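TCR alpha chain (Gallus gallus, PDB 6LIR) pairs with the TCR beta chain to form the chicken alpha-beta T-cell receptor, which probably recognises peptide antigens presented by MHC molecules. Local coordinates at residues A[2-7]-A[18-23]; A[24-29]-A[66-71]; A[117-122]-A[178-183]; A[130-135]-A[166-171]. One frame throughout, in Å; residues are numbered along the deposited sequence.

Contact 1: residues A[2-7]-A[18-23]; sequences VQQEPS and ITCSHP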
loop_
_atom_site.group_PDB
_atom_site.type_symbol
_atom_site.label_atom_id
_atom_site.label_comp_id
_atom_site.label_asym_id
_atom_site.label_seq_id
_atom_site.Cartn_x
_atom_site.Cartn_y
_atom_site.Cartn_z
ATOM N N VAL A 2 19.062 9.483 9.769
ATOM C CA VAL A 2 17.894 9.354 10.631
ATOM C C VAL A 2 17.443 7.904 10.556
ATOM O O VAL A 2 16.890 7.467 9.540
ATOM C CB VAL A 2 16.773 10.318 10.219
ATOM C CG1 VAL A 2 15.617 10.216 11.183
ATOM C CG2 VAL A 2 17.298 11.746 10.179
ATOM N N GLN A 3 17.690 7.151 11.626
ATOM C CA GLN A 3 17.523 5.704 11.624
ATOM C C GLN A 3 16.225 5.283 12.298
ATOM O O GLN A 3 15.843 5.825 13.340
ATOM C CB GLN A 3 18.704 5.023 12.315
ATOM C CG GLN A 3 20.039 5.308 11.656
ATOM C CD GLN A 3 21.197 5.162 12.616
ATOM O OE1 GLN A 3 21.451 6.043 13.437
ATOM N NE2 GLN A 3 21.909 4.044 12.520
ATOM N N GLN A 4 15.564 4.296 11.698
ATOM C CA GLN A 4 14.342 3.704 12.219
ATOM C C GLN A 4 14.413 2.198 12.021
ATOM O O GLN A 4 15.060 1.713 11.090
ATOM C CB GLN A 4 13.085 4.243 11.518
ATOM C CG GLN A 4 12.822 5.725 11.708
ATOM C CD GLN A 4 11.517 6.153 11.062
ATOM O OE1 GLN A 4 11.513 6.900 10.082
ATOM N NE2 GLN A 4 10.401 5.672 11.604
ATOM N N GLU A 5 13.743 1.461 12.897
ATOM C CA GLU A 5 13.663 0.025 12.699
ATOM C C GLU A 5 12.806 -0.257 11.467
ATOM O O GLU A 5 11.777 0.394 11.267
ATOM C CB GLU A 5 13.056 -0.657 13.923
ATOM C CG GLU A 5 13.919 -0.582 15.171
ATOM C CD GLU A 5 15.294 -1.184 14.962
ATOM O OE1 GLU A 5 15.407 -2.429 14.980
ATOM O OE2 GLU A 5 16.263 -0.416 14.782
ATOM N N PRO A 6 13.224 -1.189 10.605
ATOM C CA PRO A 6 12.474 -1.415 9.356
ATOM C C PRO A 6 11.025 -1.820 9.574
ATOM O O PRO A 6 10.150 -1.422 8.793
ATOM C CB PRO A 6 13.284 -2.521 8.660
ATOM C CG PRO A 6 14.068 -3.174 9.755
ATOM C CD PRO A 6 14.386 -2.084 10.728
ATOM N N SER A 7 10.741 -2.616 10.602
ATOM C CA SER A 7 9.384 -3.096 10.805
ATOM C C SER A 7 9.096 -3.247 12.290
ATOM O O SER A 7 10.004 -3.362 13.118
ATOM C CB SER A 7 9.148 -4.425 10.080
ATOM O OG SER A 7 10.112 -5.386 10.461
ATOM N N ILE A 18 7.573 3.265 18.614
ATOM C CA ILE A 18 8.315 3.351 17.361
ATOM C C ILE A 18 9.418 4.382 17.572
ATOM O O ILE A 18 9.139 5.562 17.818
ATOM C CB ILE A 18 7.414 3.726 16.176
ATOM C CG1 ILE A 18 6.247 2.741 16.061
ATOM C CG2 ILE A 18 8.207 3.735 14.873
ATOM C CD1 ILE A 18 5.380 2.974 14.844
ATOM N N THR A 19 10.670 3.928 17.525
ATOM C CA THR A 19 11.819 4.771 17.824
ATOM C C THR A 19 12.336 5.483 16.580
ATOM O O THR A 19 12.054 5.102 15.443
ATOM C CB THR A 19 12.955 3.950 18.440
ATOM O OG1 THR A 19 13.401 2.968 17.497
ATOM C CG2 THR A 19 12.494 3.253 19.717
ATOM N N CYS A 20 13.165 6.495 16.820
ATOM C CA CYS A 20 13.816 7.250 15.757
ATOM C C CYS A 20 15.087 7.832 16.353
ATOM O O CYS A 20 15.025 8.550 17.354
ATOM C CB CYS A 20 12.906 8.352 15.206
ATOM S SG CYS A 20 13.682 9.456 13.998
ATOM N N SER A 21 16.231 7.488 15.765
ATOM C CA SER A 21 17.541 7.841 16.291
ATOM C C SER A 21 18.320 8.618 15.237
ATOM O O SER A 21 18.447 8.165 14.095
ATOM C CB SER A 21 18.303 6.579 16.705
ATOM O OG SER A 21 19.680 6.847 16.889
ATOM N N HIS A 22 18.825 9.794 15.619
ATOM C CA HIS A 22 19.634 10.638 14.735
ATOM C C HIS A 22 20.760 11.266 15.544
ATOM O O HIS A 22 20.731 12.461 15.862
ATOM C CB HIS A 22 18.770 11.704 14.060
ATOM C CG HIS A 22 17.737 12.312 14.958
ATOM N ND1 HIS A 22 17.930 13.506 15.621
ATOM C CD2 HIS A 22 16.494 11.892 15.296
ATOM C CE1 HIS A 22 16.854 13.792 16.333
ATOM N NE2 HIS A 22 15.968 12.828 16.152
ATOM N N PRO A 23 21.785 10.480 15.886
ATOM C CA PRO A 23 22.859 10.996 16.755
ATOM C C PRO A 23 23.573 12.210 16.188
ATOM O O PRO A 23 24.039 13.059 16.957
ATOM C CB PRO A 23 23.806 9.796 16.902
ATOM C CG PRO A 23 22.981 8.605 16.560
ATOM C CD PRO A 23 22.008 9.070 15.517
HETATM O O HOH W 1 21.503 5.295 16.016
HETATM O O HOH W 2 11.759 2.470 14.492
#
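Two backbone hydrogen bonds define the pairing of segment 2-7 with segment 18-23. Gln3 N gives its hydrogen to Ser21 O at 2.8 Å (171° at the hydrogen), and Ser21 N returns one to Gln3 O at 3.0 Å. Both donors lie in the plane of the carbonyl they meet, so Gln3 and Ser21 form one antiparallel hydrogen-bonded pair. Cys20 CA adds a CA-H...O contact to Gln3 O.

Water extends this short ladder in two places. One molecule donates to Gln3 OE1 at 2.7 Å and lies 2.5 Å from Ser21 OG, joining two side-chain ends that do not meet directly. Another accepts from Glu5 N at 2.7 Å and donates to Thr19 O at 2.8 Å, so it replaces a direct rung where the backbones part.

The apolar part lies on the inner side. Val2 CG1, anti to the backbone N (chi1 -177°), comes within 3.5 Å of Cys20 SG. Its other branch, CG2, runs alongside His22 CB at 4.2 Å. Gln4 reaches inward with an extended chain, and its amide is satisfied by the backbone: NE2 donates to Tyr85 O, while OE1 accepts from Cys87 N.

As is usual in V-set domains, the N-terminal segment starts beside the sheet of strand 16-21 and then crosses to the other sheet as strand 7-11. Cys20 forms the intersheet disulfide with Cys87 of strand 84-90, Trp32 of strand 29-35 packs on Gln4 and Cys20, and strand 69-74 hydrogen-bonds the other edge of strand 16-21.

Contact 2: residues A[24-29]-A[66-71]; sequences SIQAYS and DSRSSA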
loop_
_atom_site.group_PDB
_atom_site.type_symbol
_atom_site.label_atom_id
_atom_site.label_comp_id
_atom_site.label_asym_id
_atom_site.label_seq_id
_atom_site.Cartn_x
_atom_site.Cartn_y
_atom_site.Cartn_z
ATOM N N SER A 24 23.672 12.325 14.869
ATOM C CA SER A 24 24.404 13.412 14.240
ATOM C C SER A 24 23.559 14.662 14.039
ATOM O O SER A 24 24.059 15.645 13.485
ATOM C CB SER A 24 24.957 12.949 12.890
ATOM O OG SER A 24 24.019 13.207 11.857
ATOM N N ILE A 25 22.297 14.655 14.458
ATOM C CA ILE A 25 21.411 15.796 14.263
ATOM C C ILE A 25 20.778 16.137 15.601
ATOM O O ILE A 25 20.117 15.288 16.215
ATOM C CB ILE A 25 20.324 15.523 13.209
ATOM C CG1 ILE A 25 20.956 15.087 11.885
ATOM C CG2 ILE A 25 19.456 16.762 13.007
ATOM C CD1 ILE A 25 19.949 14.837 10.776
ATOM N N GLN A 26 20.959 17.379 16.042
ATOM C CA GLN A 26 20.335 17.878 17.263
ATOM C C GLN A 26 19.108 18.647 16.799
ATOM O O GLN A 26 19.205 19.795 16.354
ATOM C CB GLN A 26 21.296 18.749 18.065
ATOM C CG GLN A 26 20.748 19.200 19.406
ATOM C CD GLN A 26 21.838 19.461 20.426
ATOM O OE1 GLN A 26 22.661 20.363 20.256
ATOM N NE2 GLN A 26 21.853 18.664 21.495
ATOM N N ALA A 27 17.957 17.981 16.874
ATOM C CA ALA A 27 16.754 18.447 16.199
ATOM C C ALA A 27 16.310 19.812 16.703
ATOM O O ALA A 27 16.238 20.052 17.911
ATOM C CB ALA A 27 15.629 17.428 16.377
ATOM N N TYR A 28 15.996 20.704 15.763
ATOM C CA TYR A 28 15.249 21.906 16.105
ATOM C C TYR A 28 13.771 21.581 16.258
ATOM O O TYR A 28 13.095 22.115 17.145
ATOM C CB TYR A 28 15.448 22.987 15.040
ATOM C CG TYR A 28 14.577 24.208 15.247
ATOM C CD1 TYR A 28 14.974 25.234 16.096
ATOM C CD2 TYR A 28 13.351 24.331 14.599
ATOM C CE1 TYR A 28 14.178 26.349 16.294
ATOM C CE2 TYR A 28 12.548 25.442 14.790
ATOM C CZ TYR A 28 12.966 26.448 15.637
ATOM O OH TYR A 28 12.171 27.554 15.828
ATOM N N SER A 29 13.259 20.704 15.402
ATOM C CA SER A 29 11.878 20.263 15.478
ATOM C C SER A 29 11.804 18.848 14.930
ATOM O O SER A 29 12.612 18.448 14.086
ATOM C CB SER A 29 10.938 21.190 14.699
ATOM O OG SER A 29 11.129 21.047 13.304
ATOM N N ASP A 66 18.313 15.561 24.858
ATOM C CA ASP A 66 19.334 16.112 23.975
ATOM C C ASP A 66 18.836 16.339 22.552
ATOM O O ASP A 66 19.620 16.791 21.707
ATOM C CB ASP A 66 20.566 15.202 23.960
ATOM C CG ASP A 66 20.286 13.838 23.355
ATOM O OD1 ASP A 66 19.108 13.527 23.068
ATOM O OD2 ASP A 66 21.252 13.069 23.168
ATOM N N SER A 67 17.563 16.043 22.275
ATOM C CA SER A 67 16.946 16.256 20.963
ATOM C C SER A 67 17.654 15.491 19.849
ATOM O O SER A 67 17.610 15.893 18.684
ATOM C CB SER A 67 16.872 17.746 20.612
ATOM O OG SER A 67 15.961 18.416 21.465
ATOM N N ARG A 68 18.295 14.372 20.176
ATOM C CA ARG A 68 18.942 13.550 19.162
ATOM C C ARG A 68 18.204 12.241 18.925
ATOM O O ARG A 68 18.733 11.356 18.242
ATOM C CB ARG A 68 20.398 13.281 19.555
ATOM C CG ARG A 68 21.234 14.558 19.669
ATOM C CD ARG A 68 22.691 14.261 19.996
ATOM N NE ARG A 68 23.449 15.496 20.192
ATOM C CZ ARG A 68 24.048 16.164 19.212
ATOM N NH1 ARG A 68 23.982 15.712 17.966
ATOM N NH2 ARG A 68 24.710 17.283 19.477
ATOM N N SER A 69 16.984 12.116 19.435
ATOM C CA SER A 69 16.153 10.934 19.242
ATOM C C SER A 69 14.738 11.271 19.683
ATOM O O SER A 69 14.514 12.230 20.428
ATOM C CB SER A 69 16.677 9.723 20.021
ATOM O OG SER A 69 16.605 9.960 21.411
ATOM N N SER A 70 13.789 10.458 19.226
ATOM C CA SER A 70 12.407 10.590 19.654
ATOM C C SER A 70 11.731 9.230 19.557
ATOM O O SER A 70 12.283 8.272 19.007
ATOM C CB SER A 70 11.661 11.639 18.820
ATOM O OG SER A 70 11.280 11.109 17.561
ATOM N N ALA A 71 10.519 9.159 20.094
ATOM C CA ALA A 71 9.769 7.914 20.125
ATOM C C ALA A 71 8.292 8.233 19.995
ATOM O O ALA A 71 7.776 9.103 20.702
ATOM C CB ALA A 71 10.026 7.127 21.418
#
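Hydrogen bonding to two successive carbonyls ties segment 24-29, in the loop corresponding to CDR1, to the turn leading into strand 69-74, the HV4 region of a TCR V domain. Ala27 N donates to Ser67 O at 2.8 Å. Gln26, its CG anti to the backbone N, sends NE2 to a lone pair of Asp66 O at 2.9 Å, nearly straight at 170°. Within the turn, Arg68 N donates to Asp66 OD1 at 3.1 Å from above the carboxylate plane, closing an Asx turn.

Packing is shared chiefly by Arg68 and Gln26. The arginine chain runs extended from CG to NE, past Ile25 O, and brings one face of the guanidinium under Gln26 CB, which sits 3.8 Å above it, toward the rim. The amide and guanidinium planes are 40° apart, so the groups do not stack flat. Arg68 NH1 has its hydrogen-bond partner in Pro23 O.

An alanine in place of Arg68 would probably loosen the loop, losing both the flat group packed against Gln26 and the bond to Pro23 O.

Chemically this is a surface contact: backbone carbonyls accept both hydrogen bonds that cross between the segments.

Contact 3: residues A[117-122]-A[178-183]; sequences VYRLTS and MQCGAK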
loop_
_atom_site.group_PDB
_atom_site.type_symbol
_atom_site.label_atom_id
_atom_site.label_comp_id
_atom_site.label_asym_id
_atom_site.label_seq_id
_atom_site.Cartn_x
_atom_site.Cartn_y
_atom_site.Cartn_z
ATOM N N VAL A 117 -10.042 -24.501 4.195
ATOM C CA VAL A 117 -9.401 -24.407 2.895
ATOM C C VAL A 117 -10.456 -24.688 1.834
ATOM O O VAL A 117 -11.315 -25.557 2.021
ATOM C CB VAL A 117 -8.199 -25.370 2.797
ATOM C CG1 VAL A 117 -7.666 -25.417 1.402
ATOM C CG2 VAL A 117 -7.091 -24.913 3.737
ATOM N N TYR A 118 -10.399 -23.957 0.721
ATOM C CA TYR A 118 -11.394 -24.104 -0.330
ATOM C C TYR A 118 -10.738 -23.928 -1.688
ATOM O O TYR A 118 -9.766 -23.186 -1.841
ATOM C CB TYR A 118 -12.532 -23.075 -0.217
ATOM C CG TYR A 118 -13.167 -22.948 1.146
ATOM C CD1 TYR A 118 -14.147 -23.840 1.566
ATOM C CD2 TYR A 118 -12.799 -21.926 2.007
ATOM C CE1 TYR A 118 -14.734 -23.717 2.811
ATOM C CE2 TYR A 118 -13.378 -21.797 3.252
ATOM C CZ TYR A 118 -14.344 -22.692 3.649
ATOM O OH TYR A 118 -14.920 -22.561 4.891
ATOM N N ARG A 119 -11.314 -24.596 -2.679
ATOM C CA ARG A 119 -10.902 -24.457 -4.065
ATOM C C ARG A 119 -11.935 -23.614 -4.791
ATOM O O ARG A 119 -13.142 -23.807 -4.616
ATOM C CB ARG A 119 -10.779 -25.817 -4.750
ATOM C CG ARG A 119 -9.398 -26.423 -4.691
ATOM C CD ARG A 119 -9.471 -27.875 -4.265
ATOM N NE ARG A 119 -10.260 -28.687 -5.190
ATOM C CZ ARG A 119 -9.757 -29.321 -6.245
ATOM N NH1 ARG A 119 -8.461 -29.234 -6.518
ATOM N NH2 ARG A 119 -10.548 -30.040 -7.032
ATOM N N LEU A 120 -11.462 -22.692 -5.616
ATOM C CA LEU A 120 -12.346 -21.811 -6.353
ATOM C C LEU A 120 -12.047 -21.915 -7.836
ATOM O O LEU A 120 -10.908 -22.157 -8.247
ATOM C CB LEU A 120 -12.186 -20.349 -5.918
ATOM C CG LEU A 120 -12.090 -20.024 -4.430
ATOM C CD1 LEU A 120 -11.971 -18.516 -4.235
ATOM C CD2 LEU A 120 -13.291 -20.569 -3.693
ATOM N N THR A 121 -13.077 -21.691 -8.637
ATOM C CA THR A 121 -12.925 -21.623 -10.076
ATOM C C THR A 121 -13.538 -20.319 -10.560
ATOM O O THR A 121 -14.348 -19.692 -9.868
ATOM C CB THR A 121 -13.594 -22.819 -10.766
ATOM O OG1 THR A 121 -14.987 -22.840 -10.432
ATOM C CG2 THR A 121 -12.947 -24.128 -10.312
ATOM N N SER A 122 -13.132 -19.914 -11.759
ATOM C CA SER A 122 -13.605 -18.686 -12.374
ATOM C C SER A 122 -14.171 -18.996 -13.749
ATOM O O SER A 122 -13.572 -19.755 -14.515
ATOM C CB SER A 122 -12.493 -17.647 -12.512
ATOM O OG SER A 122 -12.750 -16.798 -13.618
ATOM N N MET A 178 -2.624 -28.200 -9.410
ATOM C CA MET A 178 -3.025 -27.481 -8.214
ATOM C C MET A 178 -3.405 -28.486 -7.141
ATOM O O MET A 178 -4.165 -29.424 -7.401
ATOM C CB MET A 178 -4.202 -26.540 -8.501
ATOM C CG MET A 178 -5.089 -26.258 -7.291
ATOM S SD MET A 178 -4.240 -25.391 -5.956
ATOM C CE MET A 178 -3.916 -23.811 -6.736
ATOM N N GLN A 179 -2.890 -28.269 -5.933
ATOM C CA GLN A 179 -3.212 -29.097 -4.778
ATOM C C GLN A 179 -3.443 -28.133 -3.623
ATOM O O GLN A 179 -2.490 -27.571 -3.074
ATOM C CB GLN A 179 -2.090 -30.089 -4.469
ATOM C CG GLN A 179 -2.342 -30.934 -3.228
ATOM C CD GLN A 179 -1.434 -32.141 -3.138
ATOM O OE1 GLN A 179 -0.820 -32.538 -4.124
ATOM N NE2 GLN A 179 -1.334 -32.725 -1.944
ATOM N N CYS A 180 -4.712 -27.943 -3.267
ATOM C CA CYS A 180 -5.131 -26.959 -2.279
ATOM C C CYS A 180 -5.090 -27.620 -0.915
ATOM O O CYS A 180 -5.907 -28.498 -0.623
ATOM C CB CYS A 180 -6.552 -26.522 -2.615
ATOM S SG CYS A 180 -7.248 -25.065 -1.874
ATOM N N GLY A 181 -4.165 -27.180 -0.072
ATOM C CA GLY A 181 -4.157 -27.664 1.290
ATOM C C GLY A 181 -3.356 -26.777 2.213
ATOM O O GLY A 181 -2.749 -25.780 1.805
ATOM N N ALA A 182 -3.346 -27.192 3.476
ATOM C CA ALA A 182 -2.468 -26.625 4.491
ATOM C C ALA A 182 -2.520 -27.503 5.732
ATOM O O ALA A 182 -3.397 -28.358 5.873
ATOM C CB ALA A 182 -2.849 -25.185 4.845
ATOM N N LYS A 183 -1.554 -27.297 6.622
ATOM C CA LYS A 183 -1.566 -27.915 7.942
ATOM C C LYS A 183 -1.598 -26.831 9.009
ATOM O O LYS A 183 -0.897 -25.821 8.898
ATOM C CB LYS A 183 -0.366 -28.846 8.151
ATOM C CG LYS A 183 -0.323 -29.972 7.136
ATOM C CD LYS A 183 1.092 -30.323 6.733
ATOM C CE LYS A 183 1.717 -31.244 7.767
ATOM N NZ LYS A 183 2.942 -31.912 7.256
#
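This is a contact between the two sheets of an immunoglobulin constant-type sandwich, made at its disulfide. Segment 117-122 belongs to strand 116-121, an outer strand of the four-stranded sheet, and segment 178-183 leads into strand 181-184 of the three-stranded sheet. Several observations support this reading. The touching parts run almost antiparallel, 170° apart, yet no hydrogen bond crosses, and the closest CA pair, Val117 with Gly181, is 6.4 Å apart. Side chains do most of the bridging, joined by one backbone oxygen, Tyr118 O, against the cysteine sulfur.

Val117 and Cys180 both point at the opposite segment. The two valine branches divide the work: CG1, anti to the backbone N, reaches Cys180 SG, while CG2 faces Ala182 CB at 4.4 Å. Cys180 SG is bonded to Cys131 of the neighbouring strand 128-134, so Val117 packs directly against the disulfide.

Arg119 covers the cysteine from the other end. Its chain, bent at chi2 and chi3, lays CG 3.5 Å from Cys180 CB, with CD beside the same atom at 3.6 Å. The guanidinium continues to salt bridges with Asp194 and Glu129, which would fix the bend. Tyr118 points away, and its OH bonds Glu133 of the TCR beta chain.

The disulfide sulfur is closely hemmed in: Cys180 SG lies 3.3 Å from Val117 CG1 and 3.1 Å from Tyr118 O.

Contact 4: residues A[130-135]-A[166-171]; sequences MCLITD and SYLSTY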
loop_
_atom_site.group_PDB
_atom_site.type_symbol
_atom_site.label_atom_id
_atom_site.label_comp_id
_atom_site.label_asym_id
_atom_site.label_seq_id
_atom_site.Cartn_x
_atom_site.Cartn_y
_atom_site.Cartn_z
ATOM N N MET A 130 -8.034 -21.414 -7.778
ATOM C CA MET A 130 -7.520 -20.570 -6.708
ATOM C C MET A 130 -7.765 -21.250 -5.370
ATOM O O MET A 130 -8.882 -21.696 -5.081
ATOM C CB MET A 130 -8.189 -19.193 -6.732
ATOM C CG MET A 130 -7.792 -18.267 -5.587
ATOM S SD MET A 130 -6.141 -17.562 -5.758
ATOM C CE MET A 130 -6.391 -16.447 -7.141
ATOM N N CYS A 131 -6.725 -21.334 -4.559
ATOM C CA CYS A 131 -6.823 -21.946 -3.243
ATOM C C CYS A 131 -7.006 -20.864 -2.193
ATOM O O CYS A 131 -6.196 -19.941 -2.102
ATOM C CB CYS A 131 -5.592 -22.800 -2.945
ATOM S SG CYS A 131 -5.665 -23.857 -1.474
ATOM N N LEU A 132 -8.058 -20.988 -1.394
ATOM C CA LEU A 132 -8.364 -20.006 -0.364
ATOM C C LEU A 132 -8.281 -20.647 1.019
ATOM O O LEU A 132 -9.014 -21.597 1.314
ATOM C CB LEU A 132 -9.753 -19.421 -0.607
ATOM C CG LEU A 132 -10.295 -18.428 0.422
ATOM C CD1 LEU A 132 -9.498 -17.120 0.472
ATOM C CD2 LEU A 132 -11.776 -18.149 0.186
ATOM N N ILE A 133 -7.406 -20.111 1.867
ATOM C CA ILE A 133 -7.305 -20.496 3.271
ATOM C C ILE A 133 -7.828 -19.347 4.124
ATOM O O ILE A 133 -7.335 -18.217 4.016
ATOM C CB ILE A 133 -5.861 -20.864 3.657
ATOM C CG1 ILE A 133 -5.289 -21.898 2.684
ATOM C CG2 ILE A 133 -5.814 -21.394 5.082
ATOM C CD1 ILE A 133 -4.413 -21.299 1.594
ATOM N N THR A 134 -8.802 -19.634 4.986
ATOM C CA THR A 134 -9.476 -18.592 5.749
ATOM C C THR A 134 -9.456 -18.890 7.243
ATOM O O THR A 134 -9.213 -20.020 7.674
ATOM C CB THR A 134 -10.941 -18.425 5.314
ATOM O OG1 THR A 134 -11.717 -19.522 5.813
ATOM C CG2 THR A 134 -11.055 -18.395 3.812
ATOM N N ASP A 135 -9.764 -17.843 8.017
ATOM C CA ASP A 135 -10.057 -17.931 9.452
ATOM C C ASP A 135 -9.037 -18.773 10.218
ATOM O O ASP A 135 -9.383 -19.576 11.089
ATOM C CB ASP A 135 -11.476 -18.452 9.665
ATOM C CG ASP A 135 -12.491 -17.715 8.811
ATOM O OD1 ASP A 135 -12.687 -16.503 9.037
ATOM O OD2 ASP A 135 -13.073 -18.340 7.897
ATOM N N SER A 166 -10.503 -11.455 10.015
ATOM C CA SER A 166 -10.139 -12.802 9.615
ATOM C C SER A 166 -8.985 -12.727 8.632
ATOM O O SER A 166 -8.928 -11.822 7.796
ATOM C CB SER A 166 -11.325 -13.543 8.979
ATOM O OG SER A 166 -11.822 -12.843 7.849
ATOM N N TYR A 167 -8.076 -13.686 8.739
ATOM C CA TYR A 167 -6.950 -13.777 7.829
ATOM C C TYR A 167 -7.363 -14.571 6.601
ATOM O O TYR A 167 -8.211 -15.464 6.673
ATOM C CB TYR A 167 -5.760 -14.464 8.502
ATOM C CG TYR A 167 -4.921 -13.570 9.384
ATOM C CD1 TYR A 167 -5.328 -13.254 10.675
ATOM C CD2 TYR A 167 -3.713 -13.052 8.930
ATOM C CE1 TYR A 167 -4.556 -12.441 11.488
ATOM C CE2 TYR A 167 -2.936 -12.245 9.733
ATOM C CZ TYR A 167 -3.362 -11.939 11.009
ATOM O OH TYR A 167 -2.588 -11.129 11.807
ATOM N N LEU A 168 -6.728 -14.257 5.474
ATOM C CA LEU A 168 -6.962 -14.967 4.227
ATOM C C LEU A 168 -5.629 -15.132 3.522
ATOM O O LEU A 168 -4.847 -14.182 3.438
ATOM C CB LEU A 168 -7.931 -14.207 3.306
ATOM C CG LEU A 168 -9.251 -13.670 3.858
ATOM C CD1 LEU A 168 -9.901 -12.727 2.850
ATOM C CD2 LEU A 168 -10.187 -14.811 4.210
ATOM N N SER A 169 -5.379 -16.334 3.024
ATOM C CA SER A 169 -4.222 -16.628 2.196
ATOM C C SER A 169 -4.713 -17.250 0.899
ATOM O O SER A 169 -5.709 -17.975 0.890
ATOM C CB SER A 169 -3.228 -17.561 2.907
ATOM O OG SER A 169 -2.382 -16.824 3.781
ATOM N N THR A 170 -4.021 -16.958 -0.200
ATOM C CA THR A 170 -4.411 -17.520 -1.486
ATOM C C THR A 170 -3.180 -17.867 -2.306
ATOM O O THR A 170 -2.120 -17.258 -2.161
ATOM C CB THR A 170 -5.272 -16.548 -2.316
ATOM O OG1 THR A 170 -4.636 -15.263 -2.371
ATOM C CG2 THR A 170 -6.665 -16.405 -1.727
ATOM N N TYR A 171 -3.348 -18.856 -3.180
ATOM C CA TYR A 171 -2.371 -19.193 -4.202
ATOM C C TYR A 171 -3.114 -19.884 -5.333
ATOM O O TYR A 171 -4.144 -20.528 -5.112
ATOM C CB TYR A 171 -1.211 -20.051 -3.665
ATOM C CG TYR A 171 -1.557 -21.432 -3.138
ATOM C CD1 TYR A 171 -1.649 -22.525 -3.992
ATOM C CD2 TYR A 171 -1.738 -21.652 -1.777
ATOM C CE1 TYR A 171 -1.944 -23.790 -3.511
ATOM C CE2 TYR A 171 -2.032 -22.913 -1.287
ATOM C CZ TYR A 171 -2.135 -23.978 -2.158
ATOM O OH TYR A 171 -2.428 -25.235 -1.674
#
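The tight part of this strand pair is the packing of Cys131 against the Tyr171 ring. Cys131 CB sits over the ring centre, 3.8 Å from its centroid and 12° off the normal, a CH-pi contact. Cys131 SG leans obliquely toward the far end of the ring, 3.5 Å from Tyr171 OH. That hydroxyl is bonded to Gln179 O and Gly181 N, two bonds that would restrain the ring against Cys131. An alanine at Tyr171 would probably leave the Cys131 sulfur less well packed and the Gln179-Gly181 backbone less firmly held.

Cys131 N donates to Tyr171 O at 2.8 Å, though the return bond, Tyr171 N to Cys131 O, is 3.2 Å. Ile133 N meets Ser169 O at 2.9 Å and 176°. On the opposite face Leu132 CD1 touches Thr170 CG2 and Thr134 CG2 touches Leu168 CD2, each at 3.7 Å, turned to the TCR beta chain.

The ladder loosens at partly exposed Asp135: its N reaches Tyr167 O with a bent 135° geometry, and no return bond crosses. Its OD1 forms a salt bridge to Arg186 of the TCR beta chain.

Such antiparallel pairing, backing the intersheet cysteine, is typical of the B and E strands of an immunoglobulin constant domain.

How the contacts relate
The four contacts form two touching pairs, one in each immunoglobulin domain, on opposite sides of the chain's centre. Contacts 1 and 2 come first along the chain, with centres 11 Å apart, and share the sheet in which strands 16-21 and 69-74 are neighbours. Contacts 3 and 4 follow, 9 Å apart, with the segments of contact 4 falling between those of contact 3. No contact of one pair touches a contact of the other: even contacts 1 and 4 keep about 14 Å between nearest atoms. Each pair includes a cysteine of its own domain's disulfide, Cys20-Cys87 or Cys131-Cys180, while contact 2 lies toward the presumed antigen-facing end, about 52 Å from contact 3, centre to centre.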